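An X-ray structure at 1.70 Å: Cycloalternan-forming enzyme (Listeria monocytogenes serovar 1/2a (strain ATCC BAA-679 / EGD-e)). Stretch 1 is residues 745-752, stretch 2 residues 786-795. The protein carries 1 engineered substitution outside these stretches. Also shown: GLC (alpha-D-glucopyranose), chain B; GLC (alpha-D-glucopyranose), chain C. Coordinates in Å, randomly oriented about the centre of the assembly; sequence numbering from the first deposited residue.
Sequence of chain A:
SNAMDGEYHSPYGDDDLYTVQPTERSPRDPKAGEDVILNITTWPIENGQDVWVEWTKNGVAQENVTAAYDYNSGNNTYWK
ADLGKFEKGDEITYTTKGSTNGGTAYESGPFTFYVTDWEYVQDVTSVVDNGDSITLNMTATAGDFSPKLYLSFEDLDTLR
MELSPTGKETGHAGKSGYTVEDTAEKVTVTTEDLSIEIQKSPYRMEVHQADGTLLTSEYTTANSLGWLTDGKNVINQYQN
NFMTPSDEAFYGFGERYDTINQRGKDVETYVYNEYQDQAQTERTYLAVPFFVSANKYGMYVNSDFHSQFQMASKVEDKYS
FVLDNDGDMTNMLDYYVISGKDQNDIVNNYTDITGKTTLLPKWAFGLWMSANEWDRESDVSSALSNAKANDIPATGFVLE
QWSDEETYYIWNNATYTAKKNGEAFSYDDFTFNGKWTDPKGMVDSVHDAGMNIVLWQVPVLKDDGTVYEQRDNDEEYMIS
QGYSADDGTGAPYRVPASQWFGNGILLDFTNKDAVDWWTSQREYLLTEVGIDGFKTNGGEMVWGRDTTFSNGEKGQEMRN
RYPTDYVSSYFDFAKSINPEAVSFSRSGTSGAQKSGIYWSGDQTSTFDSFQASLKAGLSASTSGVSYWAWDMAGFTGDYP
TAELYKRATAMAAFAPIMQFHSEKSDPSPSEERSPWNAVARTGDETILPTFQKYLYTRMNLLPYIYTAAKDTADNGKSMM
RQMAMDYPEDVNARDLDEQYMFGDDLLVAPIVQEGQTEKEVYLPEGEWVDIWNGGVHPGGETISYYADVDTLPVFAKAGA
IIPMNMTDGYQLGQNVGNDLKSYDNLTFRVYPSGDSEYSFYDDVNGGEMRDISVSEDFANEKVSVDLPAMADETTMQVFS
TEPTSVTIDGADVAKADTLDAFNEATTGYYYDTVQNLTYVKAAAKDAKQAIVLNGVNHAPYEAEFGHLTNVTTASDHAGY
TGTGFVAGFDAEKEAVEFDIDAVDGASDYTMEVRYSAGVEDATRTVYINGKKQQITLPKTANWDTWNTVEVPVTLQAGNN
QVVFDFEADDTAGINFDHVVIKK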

# COMPACT_ATOMS: atom_id res chain seq x y z
N ASP A 745 -3.81 7.28 -14.16
CA ASP A 745 -3.18 7.72 -15.40
C ASP A 745 -1.67 7.86 -15.44
O ASP A 745 -1.11 7.97 -16.54
CB ASP A 745 -3.75 9.06 -15.83
CG ASP A 745 -5.23 9.01 -15.98
OD1 ASP A 745 -5.70 8.18 -16.78
OD2 ASP A 745 -5.91 9.79 -15.28
N LEU A 746 -1.01 7.89 -14.28
CA LEU A 746 0.41 8.23 -14.24
C LEU A 746 1.22 7.01 -13.97
O LEU A 746 0.91 6.26 -13.04
CB LEU A 746 0.72 9.31 -13.20
CG LEU A 746 0.07 10.68 -13.39
CD1 LEU A 746 0.43 11.59 -12.21
CD2 LEU A 746 0.47 11.30 -14.73
N LEU A 747 2.22 6.79 -14.82
CA LEU A 747 3.20 5.73 -14.58
C LEU A 747 4.44 6.40 -13.99
O LEU A 747 5.06 7.28 -14.63
CB LEU A 747 3.50 4.96 -15.87
CG LEU A 747 4.32 3.65 -15.78
CD1 LEU A 747 4.19 2.91 -17.11
CD2 LEU A 747 5.80 3.85 -15.44
N VAL A 748 4.80 5.99 -12.77
CA VAL A 748 5.93 6.62 -12.07
C VAL A 748 7.06 5.61 -11.95
O VAL A 748 6.84 4.49 -11.51
CB VAL A 748 5.53 7.09 -10.64
CG1 VAL A 748 6.72 7.70 -9.90
CG2 VAL A 748 4.38 8.08 -10.70
N ALA A 749 8.30 6.03 -12.26
CA ALA A 749 9.44 5.13 -12.21
C ALA A 749 10.58 5.69 -11.36
O ALA A 749 11.51 6.28 -11.89
CB ALA A 749 9.89 4.79 -13.63
N PRO A 750 10.51 5.51 -10.02
CA PRO A 750 11.56 6.13 -9.22
C PRO A 750 12.89 5.41 -9.39
O PRO A 750 12.92 4.24 -9.80
CB PRO A 750 11.04 6.00 -7.79
CG PRO A 750 10.21 4.78 -7.81
CD PRO A 750 9.54 4.78 -9.17
N ILE A 751 13.98 6.12 -9.14
CA ILE A 751 15.31 5.52 -9.22
C ILE A 751 15.66 5.09 -7.80
O ILE A 751 15.88 5.94 -6.91
CB ILE A 751 16.37 6.50 -9.79
CG1 ILE A 751 16.22 6.70 -11.30
CG2 ILE A 751 17.78 5.93 -9.60
CD1 ILE A 751 15.04 7.54 -11.76
N VAL A 752 15.68 3.77 -7.57
CA VAL A 752 15.88 3.24 -6.21
C VAL A 752 17.20 2.48 -6.10
O VAL A 752 17.41 1.72 -5.14
CB VAL A 752 14.70 2.34 -5.75
CG1 VAL A 752 13.40 3.14 -5.76
CG2 VAL A 752 14.59 1.11 -6.65
N TYR A 786 17.10 8.61 -19.33
CA TYR A 786 18.18 9.25 -18.60
C TYR A 786 17.59 10.14 -17.51
O TYR A 786 16.86 11.11 -17.80
CB TYR A 786 19.11 10.07 -19.52
CG TYR A 786 20.16 10.83 -18.71
CD1 TYR A 786 21.21 10.16 -18.09
CD2 TYR A 786 20.06 12.22 -18.54
CE1 TYR A 786 22.16 10.84 -17.32
CE2 TYR A 786 21.00 12.92 -17.77
CZ TYR A 786 22.04 12.23 -17.18
OH TYR A 786 22.97 12.92 -16.45
N ALA A 787 17.91 9.81 -16.26
CA ALA A 787 17.43 10.60 -15.13
C ALA A 787 18.58 10.94 -14.21
O ALA A 787 19.07 10.08 -13.44
CB ALA A 787 16.35 9.83 -14.38
N ASP A 788 19.03 12.19 -14.28
CA ASP A 788 20.02 12.65 -13.30
C ASP A 788 19.36 12.69 -11.94
O ASP A 788 18.16 12.39 -11.82
CB ASP A 788 20.64 14.00 -13.71
CG ASP A 788 19.66 15.18 -13.63
OD1 ASP A 788 18.64 15.16 -12.89
OD2 ASP A 788 19.94 16.18 -14.32
N VAL A 789 20.12 13.06 -10.92
CA VAL A 789 19.67 12.97 -9.52
C VAL A 789 18.42 13.81 -9.20
O VAL A 789 17.70 13.52 -8.24
CB VAL A 789 20.85 13.25 -8.53
CG1 VAL A 789 21.27 14.71 -8.56
CG2 VAL A 789 20.52 12.82 -7.11
N ASP A 790 18.14 14.81 -10.04
CA ASP A 790 17.01 15.70 -9.83
C ASP A 790 15.76 15.31 -10.61
O ASP A 790 14.73 15.96 -10.47
CB ASP A 790 17.42 17.13 -10.21
CG ASP A 790 18.62 17.59 -9.46
OD1 ASP A 790 18.62 17.45 -8.22
OD2 ASP A 790 19.57 18.12 -10.10
N THR A 791 15.86 14.22 -11.38
CA THR A 791 14.87 13.85 -12.41
C THR A 791 14.12 12.58 -12.05
O THR A 791 14.73 11.58 -11.63
CB THR A 791 15.61 13.69 -13.76
OG1 THR A 791 16.21 14.94 -14.12
CG2 THR A 791 14.68 13.22 -14.90
N LEU A 792 12.81 12.61 -12.26
CA LEU A 792 11.95 11.44 -12.02
C LEU A 792 11.13 11.14 -13.28
O LEU A 792 10.32 11.98 -13.65
CB LEU A 792 10.98 11.75 -10.85
CG LEU A 792 9.94 10.69 -10.47
CD1 LEU A 792 10.60 9.53 -9.75
CD2 LEU A 792 8.90 11.31 -9.56
N PRO A 793 11.29 9.96 -13.90
CA PRO A 793 10.44 9.63 -15.07
C PRO A 793 8.98 9.46 -14.64
O PRO A 793 8.70 8.62 -13.79
CB PRO A 793 10.99 8.28 -15.56
CG PRO A 793 12.33 8.14 -14.90
CD PRO A 793 12.26 8.88 -13.60
N VAL A 794 8.08 10.27 -15.19
CA VAL A 794 6.63 10.12 -14.95
C VAL A 794 5.92 10.31 -16.28
O VAL A 794 6.20 11.28 -16.98
CB VAL A 794 6.06 11.12 -13.91
CG1 VAL A 794 4.58 10.83 -13.66
CG2 VAL A 794 6.80 11.04 -12.56
N PHE A 795 5.00 9.39 -16.60
CA PHE A 795 4.32 9.39 -17.90
C PHE A 795 2.81 9.31 -17.74
O PHE A 795 2.30 8.60 -16.86
CB PHE A 795 4.76 8.20 -18.75
CG PHE A 795 6.25 7.99 -18.77
CD1 PHE A 795 6.88 7.30 -17.73
CD2 PHE A 795 7.02 8.47 -19.85
CE1 PHE A 795 8.25 7.11 -17.74
CE2 PHE A 795 8.40 8.26 -19.87
CZ PHE A 795 9.02 7.57 -18.81
C1 GLC B . 14.35 13.26 -20.93
C2 GLC B . 15.01 11.92 -20.61
C3 GLC B . 15.01 11.04 -21.87
C4 GLC B . 13.59 10.92 -22.44
C5 GLC B . 13.04 12.33 -22.74
C6 GLC B . 11.62 12.38 -23.30
O2 GLC B . 16.36 12.15 -20.18
O3 GLC B . 15.58 9.76 -21.58
O4 GLC B . 13.58 10.13 -23.63
O5 GLC B . 13.05 13.06 -21.51
O6 GLC B . 10.73 11.71 -22.39
C1 GLC C . 21.14 13.57 -22.52
C2 GLC C . 20.51 14.59 -23.50
C3 GLC C . 18.98 14.65 -23.41
C4 GLC C . 18.50 13.21 -23.68
C5 GLC C . 19.05 12.22 -22.64
C6 GLC C . 19.34 10.85 -23.28
O1 GLC C . 21.97 14.19 -21.52
O2 GLC C . 21.13 15.88 -23.40
O3 GLC C . 18.52 15.71 -24.30
O4 GLC C . 17.08 13.07 -23.72
O5 GLC C . 20.16 12.72 -21.86
O6 GLC C . 20.73 10.53 -23.44

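The stretches are joined by antiparallel strand pairing. Leu747 N donates to Phe795 O at 2.7 Å, and Phe795 N returns a bond to Leu747 O at 2.9 Å. A third bond, Ala749 N to Pro793 O at 3.0 Å, extends the ladder beyond the strand pairing. Proline has no backbone N-H to give, so Pro793 takes part here through its carbonyl alone. Between these bonds, Val794 CA approaches Leu747 O at 3.3 Å in a CA-H...O contact.

The side chains alternate across the sheet. Val748 and Val794 share one face. Both are t, and Val748 CG2 meets Val794 CG1 at 4.0 Å. Branched at CB, valine suits an extended backbone and fills this space close to the main chain. Leu747 and Phe795 lie on the other face. Leu747 is t at both chi angles, and its CD2 reaches Phe795 CD1 at 4.3 Å. Phe795 is m, with chi2 at 82°, and Leu747 O lies at the edge of its ring. Phe795 has the largest area covered by the other stretch.

Beyond the strands the packing continues through Leu792, Ile751 and their neighbours. Leu792 leaves its CA sideways, but its t, p conformation brings the end nearer. Leu792 CD2 lies 4.2 Å from Val748 CG1, and Leu792 CD1 lies 4.1 Å from Pro750 CB. Ile751 points toward stretch 2. With chi1 m and chi2 p, Ile751 CD1 sits 3.7 Å from Ala787 CB and 3.6 Å from Pro793 CD. Ala787 offers its methyl group and Pro793 the side of its ring, so the end of Ile751 packs against carbon on both. Ala749 CB meets Pro793 CB at 4.1 Å.

The contact buries 484 Å² in total, and the side chains that meet across it are apolar. Ala749 O is buried without a polar partner in the model.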